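Local coordinates for uncharacterized protein YhfS (Escherichia coli, PDB 4J8L) that is of unknown function but carries pyridoxal 5'-phosphate covalently attached to a lysine and is tentatively assigned cysteine synthase activity, at residues A65-V71 and G204-A210; V118-D122 and Q148-V152; L9-Q15 and P243-A247; L87-L93 and I108-L113. Residue numbers count along the deposited sequence, not the author numbering.

Contact 1: A65-V71 and G204-A210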
loop_
_atom_site.group_PDB
_atom_site.type_symbol
_atom_site.label_atom_id
_atom_site.label_comp_id
_atom_site.label_asym_id
_atom_site.label_seq_id
_atom_site.Cartn_x
_atom_site.Cartn_y
_atom_site.Cartn_z
ATOM N N ALA A 65 15.238 0.690 -9.231
ATOM C CA ALA A 65 15.561 -0.687 -8.907
ATOM C C ALA A 65 16.189 -1.375 -10.108
ATOM O O ALA A 65 16.104 -0.888 -11.235
ATOM C CB ALA A 65 14.303 -1.433 -8.466
ATOM N N GLN A 66 16.829 -2.508 -9.856
ATOM C CA GLN A 66 17.463 -3.268 -10.916
ATOM C C GLN A 66 16.448 -3.952 -11.824
ATOM O O GLN A 66 16.664 -4.065 -13.037
ATOM C CB GLN A 66 18.378 -4.310 -10.307
ATOM C CG GLN A 66 19.587 -3.704 -9.626
ATOM C CD GLN A 66 20.515 -4.744 -9.053
ATOM O OE1 GLN A 66 20.119 -5.882 -8.816
ATOM N NE2 GLN A 66 21.770 -4.363 -8.839
ATOM N N ALA A 67 15.349 -4.410 -11.235
ATOM C CA ALA A 67 14.415 -5.267 -11.952
ATOM C C ALA A 67 13.022 -5.247 -11.326
ATOM O O ALA A 67 12.830 -4.753 -10.214
ATOM C CB ALA A 67 14.947 -6.690 -11.998
ATOM N N ALA A 68 12.049 -5.784 -12.056
ATOM C CA ALA A 68 10.700 -5.935 -11.525
ATOM C C ALA A 68 9.981 -7.121 -12.153
ATOM O O ALA A 68 10.318 -7.561 -13.252
ATOM C CB ALA A 68 9.888 -4.654 -11.734
ATOM N N ALA A 69 8.992 -7.649 -11.441
ATOM C CA ALA A 69 8.137 -8.693 -11.990
ATOM C C ALA A 69 6.700 -8.424 -11.601
ATOM O O ALA A 69 6.411 -8.158 -10.436
ATOM C CB ALA A 69 8.564 -10.069 -11.484
ATOM N N LEU A 70 5.799 -8.496 -12.574
ATOM C CA LEU A 70 4.371 -8.477 -12.272
ATOM C C LEU A 70 3.936 -9.916 -11.999
ATOM O O LEU A 70 4.410 -10.853 -12.659
ATOM C CB LEU A 70 3.583 -7.874 -13.451
ATOM C CG LEU A 70 3.884 -6.396 -13.723
ATOM C CD1 LEU A 70 3.122 -5.890 -14.965
ATOM C CD2 LEU A 70 3.524 -5.562 -12.509
ATOM N N VAL A 71 3.074 -10.101 -10.999
ATOM C CA VAL A 71 2.646 -11.435 -10.589
ATOM C C VAL A 71 1.133 -11.474 -10.338
ATOM O O VAL A 71 0.493 -10.440 -10.096
ATOM C CB VAL A 71 3.351 -11.901 -9.291
ATOM C CG1 VAL A 71 4.879 -11.920 -9.467
ATOM C CG2 VAL A 71 2.957 -10.999 -8.129
ATOM N N GLY A 204 -0.102 -7.841 -9.044
ATOM C CA GLY A 204 0.799 -7.270 -8.061
ATOM C C GLY A 204 2.167 -7.052 -8.670
ATOM O O GLY A 204 2.446 -7.541 -9.760
ATOM N N ALA A 205 3.016 -6.303 -7.975
ATOM C CA ALA A 205 4.363 -6.027 -8.467
ATOM C C ALA A 205 5.401 -6.326 -7.403
ATOM O O ALA A 205 5.207 -5.997 -6.239
ATOM C CB ALA A 205 4.469 -4.564 -8.907
ATOM N N VAL A 206 6.506 -6.950 -7.811
ATOM C CA VAL A 206 7.682 -7.045 -6.952
ATOM C C VAL A 206 8.771 -6.251 -7.657
ATOM O O VAL A 206 9.022 -6.464 -8.835
ATOM C CB VAL A 206 8.143 -8.488 -6.764
ATOM C CG1 VAL A 206 9.313 -8.551 -5.783
ATOM C CG2 VAL A 206 6.993 -9.349 -6.243
ATOM N N VAL A 207 9.405 -5.320 -6.948
ATOM C CA VAL A 207 10.361 -4.416 -7.585
ATOM C C VAL A 207 11.624 -4.365 -6.731
ATOM O O VAL A 207 11.551 -4.100 -5.535
ATOM C CB VAL A 207 9.777 -2.986 -7.708
ATOM C CG1 VAL A 207 10.753 -2.072 -8.456
ATOM C CG2 VAL A 207 8.401 -2.995 -8.411
ATOM N N GLY A 208 12.780 -4.629 -7.327
ATOM C CA GLY A 208 14.014 -4.554 -6.565
ATOM C C GLY A 208 15.201 -5.233 -7.212
ATOM O O GLY A 208 15.385 -5.157 -8.420
ATOM N N ASP A 209 16.001 -5.904 -6.394
ATOM C CA ASP A 209 17.257 -6.501 -6.848
ATOM C C ASP A 209 17.047 -7.629 -7.856
ATOM O O ASP A 209 16.154 -8.466 -7.697
ATOM C CB ASP A 209 18.051 -7.022 -5.645
ATOM C CG ASP A 209 18.521 -5.909 -4.725
ATOM O OD1 ASP A 209 18.400 -4.715 -5.083
ATOM O OD2 ASP A 209 19.036 -6.233 -3.636
ATOM N N ALA A 210 17.892 -7.649 -8.884
ATOM C CA ALA A 210 17.797 -8.628 -9.962
ATOM C C ALA A 210 17.893 -10.082 -9.494
ATOM O O ALA A 210 17.184 -10.946 -10.012
ATOM C CB ALA A 210 18.861 -8.344 -11.032
HETATM O O HOH W 1 17.373 -2.868 -6.924
#
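At Gly-204 the strand pairs with Val-71 through two hydrogen bonds, Gly-204 N to Val-71 O and Val-71 N to Gly-204 O, both 2.9 Å. Ala-205 opposes Leu-70 in a non-hydrogen-bonded pair; its CB lies 3.9 Å from Leu-70 CD2, on the face packed by Leu-59 of helix 50-62. Val-206 exchanges two more hydrogen bonds with Ala-69, and its side chain points to the other face, onto Ile-213 of helix 210-219. This antiparallel pair forms one edge of the seven-stranded mixed sheet of the PLP-dependent aminotransferase fold, with strand 67-72 outermost. Val-207 CG1 is 3.6 Å from Ala-65 CB, and Val-207 CG2 4.0 Å from Ala-68 CB. Gly-208 faces both Gln-66 and Ala-67, a classic beta bulge; Gly-208 N donates to Ala-67 O and Ala-67 N to Gly-208 O, both 2.9 Å. A water links Asp-209 OD1 to Gln-66 N, while Asp-209 OD2 is hydrogen-bonded to Asn-188 ND2. Ala-210 begins the next helix, and its N donates to Gln-66 OE1 at 2.8 Å.

Contact 2: V118-D122 and Q148-V152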
loop_
_atom_site.group_PDB
_atom_site.type_symbol
_atom_site.label_atom_id
_atom_site.label_comp_id
_atom_site.label_asym_id
_atom_site.label_seq_id
_atom_site.Cartn_x
_atom_site.Cartn_y
_atom_site.Cartn_z
ATOM N N VAL A 118 10.396 -8.032 17.111
ATOM C CA VAL A 118 11.055 -6.950 17.834
ATOM C C VAL A 118 10.348 -5.633 17.502
ATOM O O VAL A 118 9.739 -5.499 16.440
ATOM C CB VAL A 118 12.561 -6.863 17.479
ATOM C CG1 VAL A 118 12.740 -6.468 16.017
ATOM C CG2 VAL A 118 13.283 -5.882 18.403
ATOM N N ASP A 119 10.406 -4.673 18.419
ATOM C CA ASP A 119 9.788 -3.366 18.203
ATOM C C ASP A 119 10.643 -2.526 17.247
ATOM O O ASP A 119 11.696 -2.032 17.638
ATOM C CB ASP A 119 9.655 -2.649 19.553
ATOM C CG ASP A 119 8.725 -1.448 19.501
ATOM O OD1 ASP A 119 8.307 -1.056 18.398
ATOM O OD2 ASP A 119 8.421 -0.890 20.580
ATOM N N PHE A 120 10.196 -2.355 16.002
ATOM C CA PHE A 120 10.950 -1.559 15.028
ATOM C C PHE A 120 11.066 -0.096 15.457
ATOM O O PHE A 120 11.854 0.663 14.895
ATOM C CB PHE A 120 10.305 -1.609 13.634
ATOM C CG PHE A 120 10.458 -2.925 12.918
ATOM C CD1 PHE A 120 11.107 -4.002 13.507
ATOM C CD2 PHE A 120 9.954 -3.071 11.628
ATOM C CE1 PHE A 120 11.238 -5.209 12.831
ATOM C CE2 PHE A 120 10.081 -4.270 10.947
ATOM C CZ PHE A 120 10.722 -5.340 11.545
ATOM N N ASN A 121 10.267 0.304 16.443
ATOM C CA ASN A 121 10.294 1.675 16.937
ATOM C C ASN A 121 11.498 1.905 17.841
ATOM O O ASN A 121 11.793 3.038 18.224
ATOM C CB ASN A 121 9.002 2.011 17.686
ATOM C CG ASN A 121 7.787 2.019 16.780
ATOM O OD1 ASN A 121 7.779 2.673 15.734
ATOM N ND2 ASN A 121 6.751 1.285 17.176
ATOM N N ASP A 122 12.181 0.816 18.184
ATOM C CA ASP A 122 13.380 0.865 19.013
ATOM C C ASP A 122 14.526 0.288 18.197
ATOM O O ASP A 122 14.715 -0.927 18.163
ATOM C CB ASP A 122 13.165 0.030 20.280
ATOM C CG ASP A 122 14.333 0.109 21.258
ATOM O OD1 ASP A 122 15.415 0.614 20.893
ATOM O OD2 ASP A 122 14.162 -0.356 22.406
ATOM N N GLN A 148 0.699 3.886 17.416
ATOM C CA GLN A 148 1.957 4.289 18.033
ATOM C C GLN A 148 3.194 4.091 17.156
ATOM O O GLN A 148 4.283 4.517 17.537
ATOM C CB GLN A 148 2.164 3.550 19.356
ATOM C CG GLN A 148 2.264 2.042 19.205
ATOM C CD GLN A 148 0.943 1.342 19.468
ATOM O OE1 GLN A 148 -0.104 1.745 18.950
ATOM N NE2 GLN A 148 0.981 0.294 20.291
ATOM N N ASP A 149 3.045 3.443 16.001
ATOM C CA ASP A 149 4.202 3.197 15.140
ATOM C C ASP A 149 4.701 4.482 14.481
ATOM O O ASP A 149 3.955 5.172 13.778
ATOM C CB ASP A 149 3.897 2.142 14.076
ATOM C CG ASP A 149 3.842 0.736 14.642
ATOM O OD1 ASP A 149 4.284 0.529 15.801
ATOM O OD2 ASP A 149 3.356 -0.164 13.922
ATOM N N SER A 150 5.976 4.783 14.699
ATOM C CA SER A 150 6.547 6.053 14.274
ATOM C C SER A 150 7.877 5.865 13.573
ATOM O O SER A 150 8.546 6.837 13.245
ATOM C CB SER A 150 6.761 6.961 15.487
ATOM O OG SER A 150 7.701 6.390 16.384
ATOM N N TYR A 151 8.266 4.619 13.345
ATOM C CA TYR A 151 9.575 4.373 12.763
ATOM C C TYR A 151 9.727 4.916 11.346
ATOM O O TYR A 151 8.756 5.000 10.589
ATOM C CB TYR A 151 9.955 2.895 12.840
ATOM C CG TYR A 151 9.100 1.910 12.056
ATOM C CD1 TYR A 151 8.163 1.114 12.701
ATOM C CD2 TYR A 151 9.277 1.730 10.689
ATOM C CE1 TYR A 151 7.414 0.186 12.012
ATOM C CE2 TYR A 151 8.524 0.801 9.984
ATOM C CZ TYR A 151 7.596 0.031 10.655
ATOM O OH TYR A 151 6.847 -0.902 9.973
ATOM N N VAL A 152 10.954 5.310 11.019
ATOM C CA VAL A 152 11.298 5.763 9.676
ATOM C C VAL A 152 11.727 4.555 8.862
ATOM O O VAL A 152 12.677 3.863 9.235
ATOM C CB VAL A 152 12.449 6.785 9.721
ATOM C CG1 VAL A 152 12.888 7.156 8.308
ATOM C CG2 VAL A 152 12.026 8.018 10.505
#
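One side-chain amide, that of Asn-121, makes every hydrogen bond between these two loops. It uses both ends of its carboxamide: Asn-121 ND2 donates to Asp-149 OD1 at 2.9 Å, and Asn-121 OD1 accepts from Ser-150 N at 3.0 Å. A weak hydrogen bond from Tyr-151 N, 3.1 Å away, reaches the same Asn-121 OD1. Neither segment forms a regular helix or strand. Asn-121 is itself held by an Asx turn, in which Asp-119 OD1 accepts from Asn-121 N at 3.1 Å. A type I beta turn spans Asp-119 to Asp-122.

Beside the polar bonds lies an aromatic pair. The edge of Phe-120 points at the face of Tyr-151, a T-shaped contact with centroids 5.6 Å apart and planes at 71°. Phe-120 CB also sits over the Tyr-151 ring, 4.0 Å from its centroid, as a CH-pi contact. Tyr-151 OH hydrogen-bonds to Gln-141 O.

His-96, at the end of strand 92-96, hydrogen-bonds to Phe-120 N and Asp-149 OD1. The two loops lead into helices 123-133 and 153-162; Phe-120 rests on Leu-126 of the former, and the side chains of Phe-120 and Tyr-151 both touch Val-156 of the latter.

Contact 3: L9-Q15 and P243-A247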
loop_
_atom_site.group_PDB
_atom_site.type_symbol
_atom_site.label_atom_id
_atom_site.label_comp_id
_atom_site.label_asym_id
_atom_site.label_seq_id
_atom_site.Cartn_x
_atom_site.Cartn_y
_atom_site.Cartn_z
ATOM N N LEU A 9 2.892 13.380 -0.563
ATOM C CA LEU A 9 3.473 14.235 -1.589
ATOM C C LEU A 9 2.607 15.464 -1.810
ATOM O O LEU A 9 1.371 15.390 -1.756
ATOM C CB LEU A 9 3.624 13.477 -2.915
ATOM C CG LEU A 9 4.504 12.221 -2.867
ATOM C CD1 LEU A 9 4.551 11.550 -4.235
ATOM C CD2 LEU A 9 5.911 12.557 -2.387
ATOM N N THR A 10 3.248 16.594 -2.085
ATOM C CA THR A 10 2.518 17.767 -2.539
ATOM C C THR A 10 2.111 17.558 -3.996
ATOM O O THR A 10 2.581 16.632 -4.655
ATOM C CB THR A 10 3.378 19.033 -2.474
ATOM O OG1 THR A 10 4.438 18.925 -3.432
ATOM C CG2 THR A 10 3.958 19.230 -1.074
ATOM N N ILE A 11 1.244 18.425 -4.494
ATOM C CA ILE A 11 0.839 18.361 -5.895
ATOM C C ILE A 11 2.051 18.516 -6.825
ATOM O O ILE A 11 2.161 17.799 -7.825
ATOM C CB ILE A 11 -0.263 19.409 -6.222
ATOM C CG1 ILE A 11 -0.725 19.262 -7.670
ATOM C CG2 ILE A 11 0.209 20.838 -5.938
ATOM C CD1 ILE A 11 -1.378 17.936 -7.930
ATOM N N ILE A 12 2.961 19.428 -6.486
ATOM C CA ILE A 12 4.167 19.617 -7.290
ATOM C C ILE A 12 5.039 18.366 -7.269
ATOM O O ILE A 12 5.495 17.920 -8.320
ATOM C CB ILE A 12 5.014 20.814 -6.823
ATOM C CG1 ILE A 12 4.201 22.108 -6.868
ATOM C CG2 ILE A 12 6.255 20.948 -7.690
ATOM C CD1 ILE A 12 3.526 22.350 -8.173
ATOM N N GLU A 13 5.274 17.803 -6.079
ATOM C CA GLU A 13 6.064 16.572 -5.986
ATOM C C GLU A 13 5.415 15.419 -6.756
ATOM O O GLU A 13 6.096 14.621 -7.410
ATOM C CB GLU A 13 6.299 16.176 -4.516
ATOM C CG GLU A 13 7.245 17.109 -3.782
ATOM C CD GLU A 13 7.190 16.936 -2.284
ATOM O OE1 GLU A 13 6.141 16.492 -1.760
ATOM O OE2 GLU A 13 8.205 17.243 -1.627
ATOM N N ALA A 14 4.092 15.337 -6.681
ATOM C CA ALA A 14 3.348 14.289 -7.354
ATOM C C ALA A 14 3.460 14.396 -8.874
ATOM O O ALA A 14 3.606 13.381 -9.545
ATOM C CB ALA A 14 1.871 14.306 -6.919
ATOM N N GLN A 15 3.396 15.619 -9.404
ATOM C CA GLN A 15 3.575 15.837 -10.842
ATOM C C GLN A 15 4.933 15.313 -11.280
ATOM O O GLN A 15 5.067 14.699 -12.337
ATOM C CB GLN A 15 3.519 17.323 -11.198
ATOM C CG GLN A 15 2.171 17.982 -11.073
ATOM C CD GLN A 15 2.184 19.384 -11.667
ATOM O OE1 GLN A 15 1.245 19.789 -12.340
ATOM N NE2 GLN A 15 3.262 20.126 -11.424
ATOM N N PRO A 243 -0.109 9.390 -8.641
ATOM C CA PRO A 243 0.456 10.371 -7.711
ATOM C C PRO A 243 -0.341 11.668 -7.617
ATOM O O PRO A 243 -0.633 12.101 -6.501
ATOM C CB PRO A 243 1.895 10.590 -8.223
ATOM C CG PRO A 243 1.925 10.041 -9.604
ATOM C CD PRO A 243 0.854 8.991 -9.686
ATOM N N VAL A 244 -0.730 12.260 -8.744
ATOM C CA VAL A 244 -1.445 13.526 -8.671
ATOM C C VAL A 244 -2.826 13.363 -8.025
ATOM O O VAL A 244 -3.229 14.195 -7.208
ATOM C CB VAL A 244 -1.544 14.214 -10.057
ATOM C CG1 VAL A 244 -2.543 15.360 -10.033
ATOM C CG2 VAL A 244 -0.173 14.722 -10.492
HETATM N N MSE A 245 -3.537 12.291 -8.367
HETATM C CA MSE A 245 -4.878 12.111 -7.804
HETATM C C MSE A 245 -4.797 11.879 -6.300
HETATM O O MSE A 245 -5.644 12.355 -5.545
HETATM C CB MSE A 245 -5.646 11.010 -8.526
HETATM C CG MSE A 245 -5.709 11.267 -10.046
HETATM SE SE MSE A 245 -6.717 12.876 -10.544
HETATM C CE MSE A 245 -8.272 12.288 -9.597
ATOM N N HIS A 246 -3.751 11.201 -5.850
ATOM C CA HIS A 246 -3.594 11.044 -4.416
ATOM C C HIS A 246 -3.131 12.310 -3.703
ATOM O O HIS A 246 -3.487 12.530 -2.548
ATOM C CB HIS A 246 -2.734 9.819 -4.088
ATOM C CG HIS A 246 -3.498 8.542 -4.188
ATOM N ND1 HIS A 246 -4.443 8.176 -3.251
ATOM C CD2 HIS A 246 -3.517 7.579 -5.140
ATOM C CE1 HIS A 246 -4.986 7.026 -3.605
ATOM N NE2 HIS A 246 -4.438 6.639 -4.746
ATOM N N ALA A 247 -2.364 13.155 -4.386
ATOM C CA ALA A 247 -1.957 14.423 -3.790
ATOM C C ALA A 247 -3.188 15.295 -3.629
ATOM O O ALA A 247 -3.313 16.027 -2.655
ATOM C CB ALA A 247 -0.924 15.119 -4.643
HETATM O O HOH W 2 -0.873 16.835 -1.133
#
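Two antiparallel helices pack here, the start of helix 11-28 against the middle of the long helix 229-261. The axes of the short segments lie 8.2 Å apart at 168°. Leu-9 precedes the first helix, and its O is 3.7 Å from Ala-247 CB. Thr-10 is the N-cap. Its OG1 accepts from Glu-13 N at 3.0 Å, and Glu-13 OE1 accepts from Thr-10 N at 2.9 Å, a capping box. Ile-11 reaches across with its end, placing CD1 3.5 Å from Val-244 CG1. Ala-14 sits at the centre of the packing. Its small CB meets Pro-243 CB at 3.9 Å, Val-244 CG2 at 4.1 Å and Ala-247 CB at 3.7 Å, which lets the helices come close. Gln-15 approaches Val-244 CG2 with its N at 3.8 Å and its CG at 4.1 Å. No direct hydrogen bond crosses the interface, but one water donates to Leu-9 O at 2.7 Å and to Ala-247 O at 3.0 Å.

Contact 4: L87-L93 and I108-L113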
loop_
_atom_site.group_PDB
_atom_site.type_symbol
_atom_site.label_atom_id
_atom_site.label_comp_id
_atom_site.label_asym_id
_atom_site.label_seq_id
_atom_site.Cartn_x
_atom_site.Cartn_y
_atom_site.Cartn_z
ATOM N N LEU A 87 13.664 -16.558 1.452
ATOM C CA LEU A 87 13.944 -17.629 2.394
ATOM C C LEU A 87 13.202 -18.930 2.113
ATOM O O LEU A 87 12.289 -18.981 1.287
ATOM C CB LEU A 87 13.771 -17.164 3.848
ATOM C CG LEU A 87 12.401 -16.951 4.481
ATOM C CD1 LEU A 87 12.591 -16.800 5.981
ATOM C CD2 LEU A 87 11.718 -15.729 3.930
ATOM N N LYS A 88 13.650 -19.982 2.791
ATOM C CA LYS A 88 13.144 -21.333 2.594
ATOM C C LYS A 88 12.125 -21.646 3.675
ATOM O O LYS A 88 12.114 -20.989 4.715
ATOM C CB LYS A 88 14.303 -22.337 2.673
ATOM C CG LYS A 88 15.332 -22.166 1.564
ATOM C CD LYS A 88 16.517 -23.100 1.757
ATOM C CE LYS A 88 17.526 -22.948 0.627
ATOM N NZ LYS A 88 18.689 -23.860 0.804
ATOM N N PRO A 89 11.257 -22.640 3.427
ATOM C CA PRO A 89 10.305 -23.086 4.441
ATOM C C PRO A 89 11.036 -23.452 5.728
ATOM O O PRO A 89 12.082 -24.102 5.681
ATOM C CB PRO A 89 9.716 -24.355 3.826
ATOM C CG PRO A 89 9.839 -24.162 2.383
ATOM C CD PRO A 89 11.077 -23.356 2.151
ATOM N N GLY A 90 10.493 -23.029 6.864
ATOM C CA GLY A 90 11.063 -23.394 8.146
ATOM C C GLY A 90 12.157 -22.452 8.606
ATOM O O GLY A 90 12.724 -22.631 9.678
ATOM N N GLN A 91 12.459 -21.443 7.797
ATOM C CA GLN A 91 13.483 -20.477 8.178
ATOM C C GLN A 91 12.912 -19.353 9.032
ATOM O O GLN A 91 11.722 -19.341 9.338
ATOM C CB GLN A 91 14.223 -19.940 6.951
ATOM C CG GLN A 91 15.178 -20.962 6.361
ATOM C CD GLN A 91 16.163 -20.347 5.396
ATOM O OE1 GLN A 91 15.795 -19.539 4.544
ATOM N NE2 GLN A 91 17.426 -20.723 5.528
ATOM N N ARG A 92 13.768 -18.418 9.426
ATOM C CA ARG A 92 13.397 -17.433 10.434
ATOM C C ARG A 92 13.193 -16.049 9.839
ATOM O O ARG A 92 14.091 -15.489 9.207
ATOM C CB ARG A 92 14.450 -17.403 11.547
ATOM C CG ARG A 92 14.647 -18.758 12.211
ATOM C CD ARG A 92 16.053 -18.923 12.778
ATOM N NE ARG A 92 16.303 -18.049 13.920
ATOM C CZ ARG A 92 15.804 -18.253 15.137
ATOM N NH1 ARG A 92 15.017 -19.295 15.369
ATOM N NH2 ARG A 92 16.086 -17.409 16.122
ATOM N N LEU A 93 11.995 -15.512 10.045
ATOM C CA LEU A 93 11.624 -14.210 9.498
ATOM C C LEU A 93 11.441 -13.194 10.614
ATOM O O LEU A 93 10.686 -13.423 11.559
ATOM C CB LEU A 93 10.326 -14.321 8.686
ATOM C CG LEU A 93 9.778 -13.001 8.141
ATOM C CD1 LEU A 93 10.659 -12.470 7.002
ATOM C CD2 LEU A 93 8.325 -13.147 7.687
ATOM N N ILE A 108 3.052 -16.828 5.906
ATOM C CA ILE A 108 3.986 -17.269 6.947
ATOM C C ILE A 108 3.643 -18.667 7.456
ATOM O O ILE A 108 4.518 -19.525 7.605
ATOM C CB ILE A 108 3.990 -16.259 8.120
ATOM C CG1 ILE A 108 4.751 -14.995 7.707
ATOM C CG2 ILE A 108 4.582 -16.883 9.391
ATOM C CD1 ILE A 108 4.452 -13.786 8.556
ATOM N N GLU A 109 2.361 -18.896 7.699
ATOM C CA GLU A 109 1.898 -20.193 8.162
ATOM C C GLU A 109 2.074 -21.271 7.098
ATOM O O GLU A 109 2.496 -22.389 7.404
ATOM C CB GLU A 109 0.439 -20.100 8.599
ATOM C CG GLU A 109 0.242 -19.274 9.856
ATOM C CD GLU A 109 -1.217 -18.982 10.147
ATOM O OE1 GLU A 109 -2.063 -19.203 9.252
ATOM O OE2 GLU A 109 -1.514 -18.525 11.272
ATOM N N GLN A 110 1.764 -20.932 5.850
ATOM C CA GLN A 110 1.863 -21.892 4.758
ATOM C C GLN A 110 3.324 -22.249 4.425
ATOM O O GLN A 110 3.591 -23.307 3.854
ATOM C CB GLN A 110 1.079 -21.398 3.523
ATOM C CG GLN A 110 -0.453 -21.416 3.733
ATOM C CD GLN A 110 -1.267 -20.786 2.591
ATOM O OE1 GLN A 110 -0.717 -20.231 1.643
ATOM N NE2 GLN A 110 -2.593 -20.869 2.697
HETATM N N MSE A 111 4.263 -21.380 4.798
HETATM C CA MSE A 111 5.688 -21.658 4.601
HETATM C C MSE A 111 6.339 -22.268 5.843
HETATM O O MSE A 111 7.503 -22.649 5.810
HETATM C CB MSE A 111 6.457 -20.393 4.213
HETATM C CG MSE A 111 6.108 -19.823 2.858
HETATM SE SE MSE A 111 7.368 -18.411 2.345
HETATM C CE MSE A 111 8.987 -19.483 2.150
ATOM N N GLY A 112 5.598 -22.344 6.940
ATOM C CA GLY A 112 6.133 -22.898 8.170
ATOM C C GLY A 112 7.296 -22.098 8.732
ATOM O O GLY A 112 8.200 -22.655 9.361
ATOM N N LEU A 113 7.273 -20.786 8.512
ATOM C CA LEU A 113 8.345 -19.924 8.991
ATOM C C LEU A 113 8.275 -19.752 10.499
ATOM O O LEU A 113 7.201 -19.813 11.095
ATOM C CB LEU A 113 8.261 -18.548 8.332
ATOM C CG LEU A 113 8.315 -18.507 6.807
ATOM C CD1 LEU A 113 8.279 -17.064 6.315
ATOM C CD2 LEU A 113 9.562 -19.219 6.313
#
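This contact lies within a beta-alpha-beta unit made of strand 92-96, helix 102-111 and strand 114-118. The loop before the first strand meets the end of the helix. Leu-113 fills the space between them. With chi1 m and chi2 t it extends both methyls toward the other segment: CD2 is 3.9 Å from Leu-87 CD1, and CD1 is 4.2 Å from Leu-93 CD2. Leu-93, with chi1 t and chi2 p, also sends CD2 to Ile-108 CD1 at 4.0 Å. Ile-108 in the m, t rotamer brings that end close although its CA-to-CB bond points sideways. Met-111 is a selenomethionine. The chi3 of Met-111, 66°, bends Met-111 CE back toward the loop, 3.4 Å from Leu-87 O and 4.4 Å from Pro-89 CD.

Gln-91 turns its end away from the helix, and its OE1 accepts from Lys-88 N at 2.8 Å. The same two residues close the type II beta turn from Lys-88 to Gln-91, with Gln-91 N donating to Lys-88 O at 3.1 Å. Gly-90 has phi 87°, where a CB would clash with the preceding carbonyl. The helix ends in a Schellman motif at Gly-112, also with positive phi. The two chain turns touch through backbone atoms: Gly-90 CA lies 3.2 Å from Gly-112 O, and Gly-90 N makes a weak hydrogen bond to Met-111 O at 3.2 Å.

Contacts 1 and 4 both reach the seven-stranded sheet, at different parts of it; their centres are 21 Å apart. Strand 67-72 of contact 1 is at one edge. Strand 114-118, which follows contact 4 and leads into contact 2, is at the other. Contacts 2 and 4 come closest, with nearest atoms about 8 Å apart. Contact 3 joins the N-terminal helix to helix 229-261, and the chain between its segments includes the other three contacts. Contacts 3 and 4 lie on opposite sides of the chain's centre, 38 Å apart between centres. The cofactor-bearing Lys-196 precedes strand 203-208 of contact 1; Phe-198, nearby in sequence, meets the ring of His-246 from contact 3.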